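Side-chain contacts in glucokinase (Enterococcus faecalis, PDB 2QM1), which probably transfers a phosphate group from ATP to glucose, as a zinc-containing sugar kinase of the ROK family: residues G176-C179 with K183-C186; V242-C247 with E284-E289; H202-F207 with E212-I217; P76-I81 with T85-Y90. All coordinates share one frame; numbering follows the deposited sequence. Where two conformers were deposited one is given.

Interaction 1: residues G176-C179 with K183-C186. With ZN (zinc ion), chain J.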
loop_
_atom_site.group_PDB
_atom_site.type_symbol
_atom_site.label_atom_id
_atom_site.label_comp_id
_atom_site.label_asym_id
_atom_site.label_seq_id
_atom_site.Cartn_x
_atom_site.Cartn_y
_atom_site.Cartn_z
ATOM N N GLY B 176 9.173 -6.095 19.804
ATOM C CA GLY B 176 7.943 -6.465 20.527
ATOM C C GLY B 176 7.739 -7.925 20.830
ATOM O O GLY B 176 8.685 -8.702 20.849
ATOM N N PHE B 177 6.489 -8.301 21.073
ATOM C CA PHE B 177 6.133 -9.708 21.332
ATOM C C PHE B 177 6.324 -10.592 20.092
ATOM O O PHE B 177 6.132 -10.118 18.976
ATOM C CB PHE B 177 4.664 -9.786 21.732
ATOM C CG PHE B 177 4.318 -8.980 22.970
ATOM C CD1 PHE B 177 3.372 -7.971 22.905
ATOM C CD2 PHE B 177 4.930 -9.236 24.182
ATOM C CE1 PHE B 177 3.024 -7.223 24.041
ATOM C CE2 PHE B 177 4.608 -8.498 25.327
ATOM C CZ PHE B 177 3.645 -7.496 25.261
ATOM N N ASP B 178 6.636 -11.860 20.304
ATOM C CA ASP B 178 6.679 -12.883 19.255
ATOM C C ASP B 178 5.316 -13.088 18.636
ATOM O O ASP B 178 4.331 -13.209 19.338
ATOM C CB ASP B 178 7.174 -14.223 19.802
ATOM C CG ASP B 178 8.617 -14.180 20.198
ATOM O OD1 ASP B 178 9.319 -13.225 19.796
ATOM O OD2 ASP B 178 9.058 -15.089 20.939
ATOM N N CYS B 179 5.279 -13.120 17.306
ATOM C CA CYS B 179 4.059 -13.335 16.577
ATOM C C CYS B 179 4.097 -14.753 16.034
ATOM O O CYS B 179 5.170 -15.294 15.792
ATOM C CB CYS B 179 3.964 -12.367 15.407
ATOM S SG CYS B 179 2.364 -12.450 14.561
ATOM N N LYS B 183 7.953 -13.503 13.245
ATOM C CA LYS B 183 8.808 -12.399 13.625
ATOM C C LYS B 183 8.250 -11.777 14.891
ATOM O O LYS B 183 7.325 -12.304 15.467
ATOM C CB LYS B 183 8.912 -11.368 12.491
ATOM C CG LYS B 183 7.614 -10.711 12.020
ATOM C CD LYS B 183 7.794 -10.147 10.585
ATOM C CE LYS B 183 6.518 -9.470 10.067
ATOM N NZ LYS B 183 6.092 -8.279 10.846
ATOM N N ARG B 184 8.740 -10.618 15.276
ATOM C CA ARG B 184 8.190 -9.958 16.447
ATOM C C ARG B 184 7.557 -8.603 16.164
ATOM O O ARG B 184 7.852 -7.946 15.139
ATOM C CB ARG B 184 9.229 -9.891 17.568
ATOM C CG ARG B 184 10.073 -8.644 17.658
ATOM C CD ARG B 184 11.198 -8.854 18.713
ATOM N NE ARG B 184 12.155 -9.899 18.345
ATOM C CZ ARG B 184 12.782 -10.710 19.194
ATOM N NH1 ARG B 184 13.646 -11.614 18.727
ATOM N NH2 ARG B 184 12.535 -10.642 20.502
ATOM N N GLY B 185 6.637 -8.210 17.038
ATOM C CA GLY B 185 6.129 -6.819 17.047
ATOM C C GLY B 185 5.106 -6.479 15.978
ATOM O O GLY B 185 4.884 -5.300 15.666
ATOM N N CYS B 186 4.495 -7.521 15.412
ATOM C CA CYS B 186 3.365 -7.384 14.563
ATOM C C CYS B 186 2.219 -6.635 15.240
ATOM O O CYS B 186 1.991 -6.787 16.440
ATOM C CB CYS B 186 2.876 -8.765 14.098
ATOM S SG CYS B 186 4.147 -9.628 13.129
HETATM ZN ZN ZN J . 3.150 -11.507 12.479
#
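Cys179 holds SG anti to its backbone N (chi1 -173°), while Cys186 holds SG anti to its carbonyl carbon (chi1 -62°). These different rotations bring the two thiolates to one zinc ion. The zinc lies 2.4 Å from Cys179 SG and 2.2 Å from Cys186 SG. His169 ND1 and Cys181 SG complete the four-ligand site. The cysteines also pack against each other, with Cys179 CB 3.6 Å from Cys186 SG.

Two backbone hydrogen bonds fix the spacing of the segments. Gly185 N donates to Phe177 O at 2.8 Å, and Cys179 N donates to Lys183 O at 2.9 Å. Asp178 and Arg184 are thereby paired in a single beta bridge. The CA of Arg184 also comes 3.3 Å from Phe177 O in a CA-H...O contact.

The Arg184 chain runs beside the backbone of Gly176, with CD 3.3 Å from Gly176 O. Its end lies alongside the Asp178 side chain, and both point the same way. Asp178 OD1 sits over one guanidinium face, 4.2 Å from Arg184 NH2, and the two flat groups are turned 75° apart. No N-H points at the oxygen, so only charge attraction acts here. Lys183 turns away from the 176-179 segment, and its NZ bonds to His169 O and Thr171 OG1. These bonds tie Lys183 to the part of the chain that supplies the histidine ligand. Cysteines spaced as C-x-C-G-x-x-G-C-x-E, together with a histidine earlier in the chain, form the zinc-binding motif characteristic of ROK proteins.

Interaction 2: residues V242-C247 with E284-E289; sequences VVDRVC and EKYFQE
The Tyr286 ring meets Asp244 at its hydroxyl edge, where OD1 lies near the ring plane. The carboxylate is not coplanar with the ring: the two planes are 64° apart, and the side chains cross at about a right angle. Cys247 comes to the ring obliquely. Its carbonyl C lies 3.6 Å from Tyr286 CD2, and its CB is 4.1 Å from the same ring atom. The base of the tyrosine touches the same turn, with Tyr286 CB 3.6 Å from Cys247 O. Further along, Tyr286 CE2 is 3.6 Å from Asp244 O. The ring therefore runs along one turn of the helix, from Cys247 at its base to Asp244 at its hydroxyl.

Tyr286 has CG anti to its carbonyl carbon (chi1 -72°), which sends the ring across to helix 237-261. Asp244 has chi1 -131°, away from the staggered positions, and this turn brings OD1 to the hydroxyl.

The contact joins helices 237-261 and 277-289. Cys247 also packs on Leu279 and Arg282 of the latter helix and on Phe229 of helix 225-233. Val243, one turn earlier, packs on Phe278 and Arg282.

The modelled separation of Tyr286 OH and Asp244 OD1 is only 2.4 Å, and its exact value is doubtful. The hydroxyl donates to the carboxylate, which would be expected to favour the charged form of Asp244 and to fix the rotation of the phenol O-H.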
loop_
_atom_site.group_PDB
_atom_site.type_symbol
_atom_site.label_atom_id
_atom_site.label_comp_id
_atom_site.label_asym_id
_atom_site.label_seq_id
_atom_site.Cartn_x
_atom_site.Cartn_y
_atom_site.Cartn_z
ATOM N N VAL B 242 -4.091 1.006 28.889
ATOM C CA VAL B 242 -4.079 -0.115 27.902
ATOM C C VAL B 242 -4.620 0.289 26.538
ATOM O O VAL B 242 -3.936 0.120 25.539
ATOM C CB VAL B 242 -4.840 -1.382 28.410
ATOM C CG1 VAL B 242 -4.730 -2.539 27.401
ATOM C CG2 VAL B 242 -4.323 -1.810 29.788
ATOM N N VAL B 243 -5.845 0.822 26.507
ATOM C CA VAL B 243 -6.413 1.467 25.309
ATOM C C VAL B 243 -5.435 2.444 24.624
ATOM O O VAL B 243 -5.227 2.358 23.444
ATOM C CB VAL B 243 -7.755 2.192 25.645
ATOM C CG1 VAL B 243 -8.136 3.175 24.597
ATOM C CG2 VAL B 243 -8.886 1.202 25.859
ATOM N N ASP B 244 -4.855 3.355 25.387
ATOM C CA ASP B 244 -3.819 4.301 24.937
ATOM C C ASP B 244 -2.641 3.635 24.224
ATOM O O ASP B 244 -2.222 4.047 23.140
ATOM C CB ASP B 244 -3.292 5.021 26.163
ATOM C CG ASP B 244 -3.245 6.496 25.992
ATOM O OD1 ASP B 244 -2.757 6.967 24.937
ATOM O OD2 ASP B 244 -3.706 7.202 26.932
ATOM N N ARG B 245 -2.117 2.581 24.835
ATOM C CA ARG B 245 -1.052 1.839 24.217
ATOM C C ARG B 245 -1.546 1.174 22.931
ATOM O O ARG B 245 -0.850 1.190 21.916
ATOM C CB ARG B 245 -0.509 0.787 25.191
ATOM C CG ARG B 245 0.651 -0.022 24.627
ATOM C CD ARG B 245 1.830 0.912 24.180
ATOM N NE ARG B 245 2.901 0.810 25.158
ATOM C CZ ARG B 245 3.135 1.676 26.115
ATOM N NH1 ARG B 245 4.110 1.438 26.974
ATOM N NH2 ARG B 245 2.407 2.774 26.207
ATOM N N VAL B 246 -2.749 0.584 22.991
ATOM C CA VAL B 246 -3.278 -0.180 21.858
ATOM C C VAL B 246 -3.501 0.737 20.641
ATOM O O VAL B 246 -3.178 0.361 19.492
ATOM C CB VAL B 246 -4.584 -1.022 22.209
ATOM C CG1 VAL B 246 -5.277 -1.445 20.953
ATOM C CG2 VAL B 246 -4.260 -2.315 23.039
ATOM N N CYS B 247 -4.047 1.925 20.888
ATOM C CA CYS B 247 -4.439 2.831 19.794
ATOM C C CYS B 247 -3.250 3.570 19.214
ATOM O O CYS B 247 -3.290 3.947 18.042
ATOM C CB CYS B 247 -5.529 3.797 20.267
ATOM S SG CYS B 247 -7.087 2.849 20.648
ATOM N N GLU B 284 -7.908 7.488 15.653
ATOM C CA GLU B 284 -7.817 8.716 14.846
ATOM C C GLU B 284 -6.784 9.685 15.449
ATOM O O GLU B 284 -5.964 10.273 14.728
ATOM C CB GLU B 284 -9.191 9.402 14.742
ATOM C CG GLU B 284 -9.144 10.686 13.948
ATOM C CD GLU B 284 -10.377 11.520 14.116
ATOM O OE1 GLU B 284 -10.379 12.385 15.049
ATOM O OE2 GLU B 284 -11.313 11.334 13.292
ATOM N N LYS B 285 -6.791 9.801 16.763
ATOM C CA LYS B 285 -5.852 10.689 17.455
ATOM C C LYS B 285 -4.347 10.372 17.186
ATOM O O LYS B 285 -3.543 11.264 16.935
ATOM C CB LYS B 285 -6.137 10.687 18.944
ATOM C CG LYS B 285 -5.014 11.396 19.710
ATOM C CD LYS B 285 -4.937 11.153 21.211
ATOM C CE LYS B 285 -3.872 12.118 21.730
ATOM N NZ LYS B 285 -3.738 12.271 23.215
ATOM N N TYR B 286 -3.978 9.103 17.239
ATOM C CA TYR B 286 -2.621 8.713 16.915
ATOM C C TYR B 286 -2.320 8.678 15.409
ATOM O O TYR B 286 -1.232 9.011 14.999
ATOM C CB TYR B 286 -2.258 7.394 17.610
ATOM C CG TYR B 286 -2.073 7.540 19.120
ATOM C CD1 TYR B 286 -0.958 8.178 19.620
ATOM C CD2 TYR B 286 -3.007 7.033 20.025
ATOM C CE1 TYR B 286 -0.745 8.326 20.985
ATOM C CE2 TYR B 286 -2.812 7.172 21.417
ATOM C CZ TYR B 286 -1.660 7.822 21.873
ATOM O OH TYR B 286 -1.397 8.019 23.221
ATOM N N PHE B 287 -3.276 8.222 14.610
ATOM C CA PHE B 287 -3.220 8.393 13.155
ATOM C C PHE B 287 -2.826 9.840 12.768
ATOM O O PHE B 287 -2.008 10.042 11.906
ATOM C CB PHE B 287 -4.589 8.093 12.538
ATOM C CG PHE B 287 -4.620 8.278 11.048
ATOM C CD1 PHE B 287 -4.179 7.248 10.197
ATOM C CD2 PHE B 287 -5.104 9.453 10.491
ATOM C CE1 PHE B 287 -4.225 7.388 8.797
ATOM C CE2 PHE B 287 -5.131 9.615 9.071
ATOM C CZ PHE B 287 -4.683 8.587 8.246
ATOM N N GLN B 288 -3.493 10.823 13.378
ATOM C CA GLN B 288 -3.184 12.233 13.187
ATOM C C GLN B 288 -1.708 12.580 13.537
ATOM O O GLN B 288 -1.062 13.343 12.775
ATOM C CB GLN B 288 -4.178 13.112 13.961
ATOM C CG GLN B 288 -5.624 13.145 13.408
ATOM C CD GLN B 288 -5.718 13.803 12.014
ATOM O OE1 GLN B 288 -6.319 13.255 11.090
ATOM N NE2 GLN B 288 -5.054 14.930 11.854
ATOM N N GLU B 289 -1.178 12.069 14.667
ATOM C CA GLU B 289 0.254 12.288 15.023
ATOM C C GLU B 289 1.158 11.780 13.904
ATOM O O GLU B 289 2.122 12.431 13.514
ATOM C CB GLU B 289 0.699 11.602 16.349
ATOM C CG GLU B 289 2.153 11.983 16.763
ATOM C CD GLU B 289 2.893 10.988 17.681
ATOM O OE1 GLU B 289 3.338 11.355 18.774
ATOM O OE2 GLU B 289 3.094 9.844 17.320
#

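Interaction 3: residues H202-F207 with E212-I217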
loop_
_atom_site.group_PDB
_atom_site.type_symbol
_atom_site.label_atom_id
_atom_site.label_comp_id
_atom_site.label_asym_id
_atom_site.label_seq_id
_atom_site.Cartn_x
_atom_site.Cartn_y
_atom_site.Cartn_z
ATOM N N HIS B 202 1.151 -6.924 30.477
ATOM C CA HIS B 202 2.508 -6.432 30.576
ATOM C C HIS B 202 2.659 -5.011 31.040
ATOM O O HIS B 202 3.694 -4.663 31.547
ATOM C CB HIS B 202 3.284 -6.788 29.309
ATOM C CG HIS B 202 3.521 -8.266 29.188
ATOM N ND1 HIS B 202 4.537 -8.912 29.864
ATOM C CD2 HIS B 202 2.843 -9.227 28.520
ATOM C CE1 HIS B 202 4.488 -10.203 29.600
ATOM N NE2 HIS B 202 3.468 -10.421 28.789
ATOM N N LEU B 203 1.596 -4.224 30.934
ATOM C CA LEU B 203 1.546 -2.882 31.478
ATOM C C LEU B 203 1.128 -2.857 32.943
ATOM O O LEU B 203 1.208 -1.821 33.606
ATOM C CB LEU B 203 0.544 -2.054 30.687
ATOM C CG LEU B 203 0.889 -1.467 29.337
ATOM C CD1 LEU B 203 -0.325 -0.707 28.858
ATOM C CD2 LEU B 203 1.985 -0.493 29.545
ATOM N N SER B 204 0.631 -3.992 33.420
ATOM C CA SER B 204 0.098 -4.132 34.772
ATOM C C SER B 204 1.133 -3.697 35.808
ATOM O O SER B 204 0.828 -2.958 36.732
ATOM C CB SER B 204 -0.342 -5.577 35.009
ATOM O OG SER B 204 -0.387 -5.887 36.385
ATOM N N GLU B 205 2.354 -4.176 35.616
ATOM C CA GLU B 205 3.525 -3.804 36.406
ATOM C C GLU B 205 3.883 -2.294 36.375
ATOM O O GLU B 205 4.673 -1.828 37.193
ATOM C CB GLU B 205 4.723 -4.596 35.892
ATOM C CG GLU B 205 5.194 -4.109 34.536
ATOM C CD GLU B 205 6.215 -4.999 33.912
ATOM O OE1 GLU B 205 7.269 -4.463 33.537
ATOM O OE2 GLU B 205 5.978 -6.227 33.794
ATOM N N GLU B 206 3.336 -1.553 35.411
ATOM C CA GLU B 206 3.568 -0.113 35.305
ATOM C C GLU B 206 2.421 0.668 35.959
ATOM O O GLU B 206 2.309 1.889 35.809
ATOM C CB GLU B 206 3.712 0.291 33.834
ATOM C CG GLU B 206 4.826 -0.453 33.102
ATOM C CD GLU B 206 5.071 0.066 31.698
ATOM O OE1 GLU B 206 4.798 1.277 31.465
ATOM O OE2 GLU B 206 5.540 -0.737 30.839
ATOM N N PHE B 207 1.563 -0.039 36.677
ATOM C CA PHE B 207 0.422 0.603 37.291
ATOM C C PHE B 207 0.355 0.179 38.744
ATOM O O PHE B 207 -0.037 -0.950 39.052
ATOM C CB PHE B 207 -0.867 0.261 36.533
ATOM C CG PHE B 207 -2.063 1.026 37.006
ATOM C CD1 PHE B 207 -2.932 0.478 37.931
ATOM C CD2 PHE B 207 -2.317 2.304 36.538
ATOM C CE1 PHE B 207 -4.042 1.200 38.383
ATOM C CE2 PHE B 207 -3.422 3.026 36.994
ATOM C CZ PHE B 207 -4.278 2.474 37.910
ATOM N N GLU B 212 -10.775 -2.387 38.686
ATOM C CA GLU B 212 -11.412 -3.642 38.370
ATOM C C GLU B 212 -10.747 -4.382 37.218
ATOM O O GLU B 212 -10.695 -5.624 37.236
ATOM C CB GLU B 212 -12.911 -3.485 38.115
ATOM C CG GLU B 212 -13.693 -4.727 38.568
ATOM C CD GLU B 212 -15.148 -4.443 38.875
ATOM O OE1 GLU B 212 -15.905 -4.179 37.911
ATOM O OE2 GLU B 212 -15.536 -4.495 40.069
ATOM N N LEU B 213 -10.248 -3.634 36.229
ATOM C CA LEU B 213 -9.606 -4.240 35.079
ATOM C C LEU B 213 -8.262 -4.892 35.447
ATOM O O LEU B 213 -7.963 -6.008 34.995
ATOM C CB LEU B 213 -9.403 -3.249 33.912
ATOM C CG LEU B 213 -8.616 -3.866 32.724
ATOM C CD1 LEU B 213 -9.265 -5.143 32.224
ATOM C CD2 LEU B 213 -8.346 -2.927 31.559
ATOM N N LYS B 214 -7.456 -4.183 36.226
ATOM C CA LYS B 214 -6.144 -4.674 36.583
ATOM C C LYS B 214 -6.279 -5.998 37.373
ATOM O O LYS B 214 -5.573 -6.963 37.089
ATOM C CB LYS B 214 -5.374 -3.631 37.398
ATOM C CG LYS B 214 -3.969 -4.097 37.809
ATOM C CD LYS B 214 -3.497 -3.413 39.048
ATOM C CE LYS B 214 -2.545 -4.267 39.877
ATOM N NZ LYS B 214 -1.278 -4.670 39.206
ATOM N N GLN B 215 -7.188 -6.010 38.347
ATOM C CA GLN B 215 -7.484 -7.198 39.129
ATOM C C GLN B 215 -7.811 -8.419 38.258
ATOM O O GLN B 215 -7.237 -9.488 38.469
ATOM C CB GLN B 215 -8.628 -6.916 40.092
ATOM C CG GLN B 215 -8.264 -6.016 41.274
ATOM C CD GLN B 215 -9.238 -6.165 42.434
ATOM O OE1 GLN B 215 -9.674 -5.178 43.030
ATOM N NE2 GLN B 215 -9.568 -7.408 42.774
ATOM N N ALA B 216 -8.720 -8.262 37.290
ATOM C CA ALA B 216 -9.114 -9.395 36.440
ATOM C C ALA B 216 -7.990 -9.870 35.500
ATOM O O ALA B 216 -7.828 -11.086 35.257
ATOM C CB ALA B 216 -10.340 -9.086 35.661
ATOM N N ILE B 217 -7.257 -8.913 34.930
ATOM C CA ILE B 217 -6.081 -9.221 34.110
ATOM C C ILE B 217 -5.077 -10.028 34.947
ATOM O O ILE B 217 -4.647 -11.127 34.557
ATOM C CB ILE B 217 -5.438 -7.917 33.544
ATOM C CG1 ILE B 217 -6.343 -7.295 32.456
ATOM C CG2 ILE B 217 -4.009 -8.150 33.055
ATOM C CD1 ILE B 217 -6.550 -8.095 31.118
#
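Lys214 and Ser204 make the polar link. Lys214 NZ donates a weak hydrogen bond to Ser204 OG, with 3.2 Å between them. The lysine chain is extended as far as CE, and the bend at its last torsion (chi4 61°) turns NZ toward the serine. Ser204 has OG anti to its backbone N (chi1 158°), facing the 212-217 helix. Both groups have a stronger partner in Asp218, outside the two segments. Asp218 OD2 forms a salt bridge with Lys214 NZ, and Asp218 OD1 is hydrogen-bonded to Ser204 OG. The three residues thus form a small polar cluster, and the aspartate probably offsets the lysine charge.

The apolar part is slight. Lys214 CD sits at the edge of the Phe207 ring, near its plane and 4.1 Å from CD1. Their side chains cross at a slant. Phe207 also meets the ring of Phe238, with planes at about 45°, and it packs on Met241. Lys214 touches Phe238 as well, so helix 237-261 lies beside both partners.

Backbone bonds shape the first segment. Glu206 N bonds to Leu203 O at 2.8 Å, and Phe207 N bonds to Ser204 O at 3.0 Å. Both bonds run three residues back, as in the 3-10 turn at Ser204 and Glu205, and Phe207 follows it beside Lys214. The arrangement is a helix-to-helix connection: the 3-10 turn and loop following helix 193-203 pack on Lys214 of helix 212-218, in the outlying helical part of the chain.

Interaction 4: residues P76-I81 with T85-Y90; sequences PGSVDI and TVVGAY
Val79 and Val86 point to the same face of a two-stranded sheet. They form the non-hydrogen-bonded pair, and their CG2 methyls approach to 4.3 Å. Both also pack on Leu114 of strand 112-116. Ser78, Asp80, Thr85 and Val87 point to the other face. There the Val87 CG1 methyl lies 3.4 Å from Ser78 OG. Val87 places CG1 between its backbone N and carbonyl carbon (chi1 85°), which turns the methyl toward the serine. The polar partner of Ser78 OG is Ala161 O.

The strands form an antiparallel beta hairpin that follows strand 68-75 in this actin-like ATPase clan fold. Gly77, at its start, lies about 5 Å from the side chain of Asn116, a ligand of the bound magnesium. Ser78 and Val87 are a hydrogen-bonded pair, with Ser78 N to Val87 O at 2.6 Å. Asp80 and Thr85 form the next such pair, nearer the turn. Its two bonds are longer, with Asp80 N to Thr85 O at 3.1 Å.

The side chains of this pair meet through carbon atoms, Asp80 CB lying 3.9 Å from Thr85 CG2. Asp80 has CG anti to its backbone N (chi1 -170°). Its carboxylate leads away from Thr85, and OD1 accepts a bond from Lys83 N within the turn. At the open end of the hairpin, the Pro76 carbonyl O lies against two methyls, Val86 CG1 at 3.5 Å and Ala89 CB at 3.6 Å.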
loop_
_atom_site.group_PDB
_atom_site.type_symbol
_atom_site.label_atom_id
_atom_site.label_comp_id
_atom_site.label_asym_id
_atom_site.label_seq_id
_atom_site.Cartn_x
_atom_site.Cartn_y
_atom_site.Cartn_z
ATOM N N PRO B 76 -10.111 -18.120 4.636
ATOM C CA PRO B 76 -8.831 -17.906 5.296
ATOM C C PRO B 76 -7.716 -18.321 4.334
ATOM O O PRO B 76 -7.951 -19.146 3.439
ATOM C CB PRO B 76 -8.880 -18.874 6.479
ATOM C CG PRO B 76 -10.318 -19.124 6.697
ATOM C CD PRO B 76 -10.912 -19.132 5.338
ATOM N N GLY B 77 -6.532 -17.720 4.509
ATOM C CA GLY B 77 -5.321 -18.007 3.730
ATOM C C GLY B 77 -5.123 -17.114 2.526
ATOM O O GLY B 77 -5.829 -16.132 2.348
ATOM N N SER B 78 -4.185 -17.472 1.650
ATOM C CA SER B 78 -3.940 -16.601 0.520
ATOM C C SER B 78 -4.437 -17.209 -0.809
ATOM O O SER B 78 -4.404 -18.418 -1.029
ATOM C CB SER B 78 -2.501 -16.101 0.505
ATOM O OG SER B 78 -1.750 -16.680 -0.514
ATOM N N VAL B 79 -4.965 -16.352 -1.664
ATOM C CA VAL B 79 -5.696 -16.841 -2.810
ATOM C C VAL B 79 -5.025 -16.381 -4.087
ATOM O O VAL B 79 -4.769 -15.199 -4.251
ATOM C CB VAL B 79 -7.216 -16.376 -2.755
ATOM C CG1 VAL B 79 -7.979 -16.768 -4.044
ATOM C CG2 VAL B 79 -7.926 -16.988 -1.517
ATOM N N ASP B 80 -4.773 -17.323 -4.993
ATOM C CA ASP B 80 -4.370 -17.011 -6.354
ATOM C C ASP B 80 -5.699 -16.918 -7.122
ATOM O O ASP B 80 -6.405 -17.921 -7.287
ATOM C CB ASP B 80 -3.474 -18.114 -6.940
ATOM C CG ASP B 80 -2.836 -17.709 -8.251
ATOM O OD1 ASP B 80 -3.492 -16.989 -9.014
ATOM O OD2 ASP B 80 -1.669 -18.101 -8.505
ATOM N N ILE B 81 -6.028 -15.689 -7.502
ATOM C CA ILE B 81 -7.241 -15.322 -8.186
ATOM C C ILE B 81 -7.326 -16.002 -9.550
ATOM O O ILE B 81 -8.340 -16.601 -9.863
ATOM C CB ILE B 81 -7.320 -13.759 -8.335
ATOM C CG1 ILE B 81 -7.258 -13.082 -6.950
ATOM C CG2 ILE B 81 -8.509 -13.331 -9.191
ATOM C CD1 ILE B 81 -8.453 -13.357 -6.050
ATOM N N THR B 85 -7.311 -20.857 -6.272
ATOM C CA THR B 85 -6.536 -21.811 -5.512
ATOM C C THR B 85 -6.301 -21.118 -4.135
ATOM O O THR B 85 -6.219 -19.891 -4.085
ATOM C CB THR B 85 -5.261 -22.016 -6.368
ATOM O OG1 THR B 85 -5.233 -23.335 -6.976
ATOM C CG2 THR B 85 -4.070 -21.724 -5.646
ATOM N N VAL B 86 -6.252 -21.885 -3.053
ATOM C CA VAL B 86 -6.042 -21.346 -1.706
ATOM C C VAL B 86 -4.807 -22.001 -1.057
ATOM O O VAL B 86 -4.741 -23.247 -0.928
ATOM C CB VAL B 86 -7.287 -21.626 -0.765
ATOM C CG1 VAL B 86 -7.090 -20.940 0.608
ATOM C CG2 VAL B 86 -8.584 -21.190 -1.420
ATOM N N VAL B 87 -3.840 -21.169 -0.665
ATOM C CA VAL B 87 -2.657 -21.625 0.056
ATOM C C VAL B 87 -2.582 -20.940 1.457
ATOM O O VAL B 87 -2.951 -19.789 1.598
ATOM C CB VAL B 87 -1.372 -21.404 -0.821
ATOM C CG1 VAL B 87 -0.802 -19.983 -0.684
ATOM C CG2 VAL B 87 -0.331 -22.455 -0.576
ATOM N N GLY B 88 -2.151 -21.662 2.487
ATOM C CA GLY B 88 -1.820 -21.019 3.766
ATOM C C GLY B 88 -2.950 -20.957 4.772
ATOM O O GLY B 88 -2.922 -20.134 5.703
ATOM N N ALA B 89 -3.942 -21.830 4.585
ATOM C CA ALA B 89 -5.116 -21.869 5.443
ATOM C C ALA B 89 -4.887 -22.905 6.549
ATOM O O ALA B 89 -5.666 -23.856 6.712
ATOM C CB ALA B 89 -6.374 -22.200 4.615
ATOM N N TYR B 90 -3.800 -22.720 7.294
ATOM C CA TYR B 90 -3.339 -23.762 8.222
ATOM C C TYR B 90 -4.384 -24.077 9.282
ATOM O O TYR B 90 -4.567 -25.244 9.622
ATOM C CB TYR B 90 -1.950 -23.441 8.829
ATOM C CG TYR B 90 -0.801 -24.361 8.374
ATOM C CD1 TYR B 90 -0.501 -24.553 7.011
ATOM C CD2 TYR B 90 0.006 -25.017 9.327
ATOM C CE1 TYR B 90 0.569 -25.407 6.591
ATOM C CE2 TYR B 90 1.085 -25.876 8.939
ATOM C CZ TYR B 90 1.364 -26.068 7.572
ATOM O OH TYR B 90 2.416 -26.903 7.216
#

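How the interactions relate
From the N terminus, interaction 4 comes first and closes the hairpin of residues 76-90, beside strand 112-116. Interaction 1 then closes the zinc-binding loop of residues 176-186. Interaction 3 packs the 3-10 turn and loop following helix 193-203 on Lys214 of helix 212-218. Interaction 2 is the longest closure, linking helices 237-261 and 277-289. The four follow one another in series; none nests or crosses. Interaction 1 touches interaction 3 where Phe177 meets His202. Interaction 3 touches interaction 2 where Leu203 packs on Val242 and Arg245. These three thus form a connected set. Interaction 4 lies apart, its centre about 23 Å from that of interaction 1.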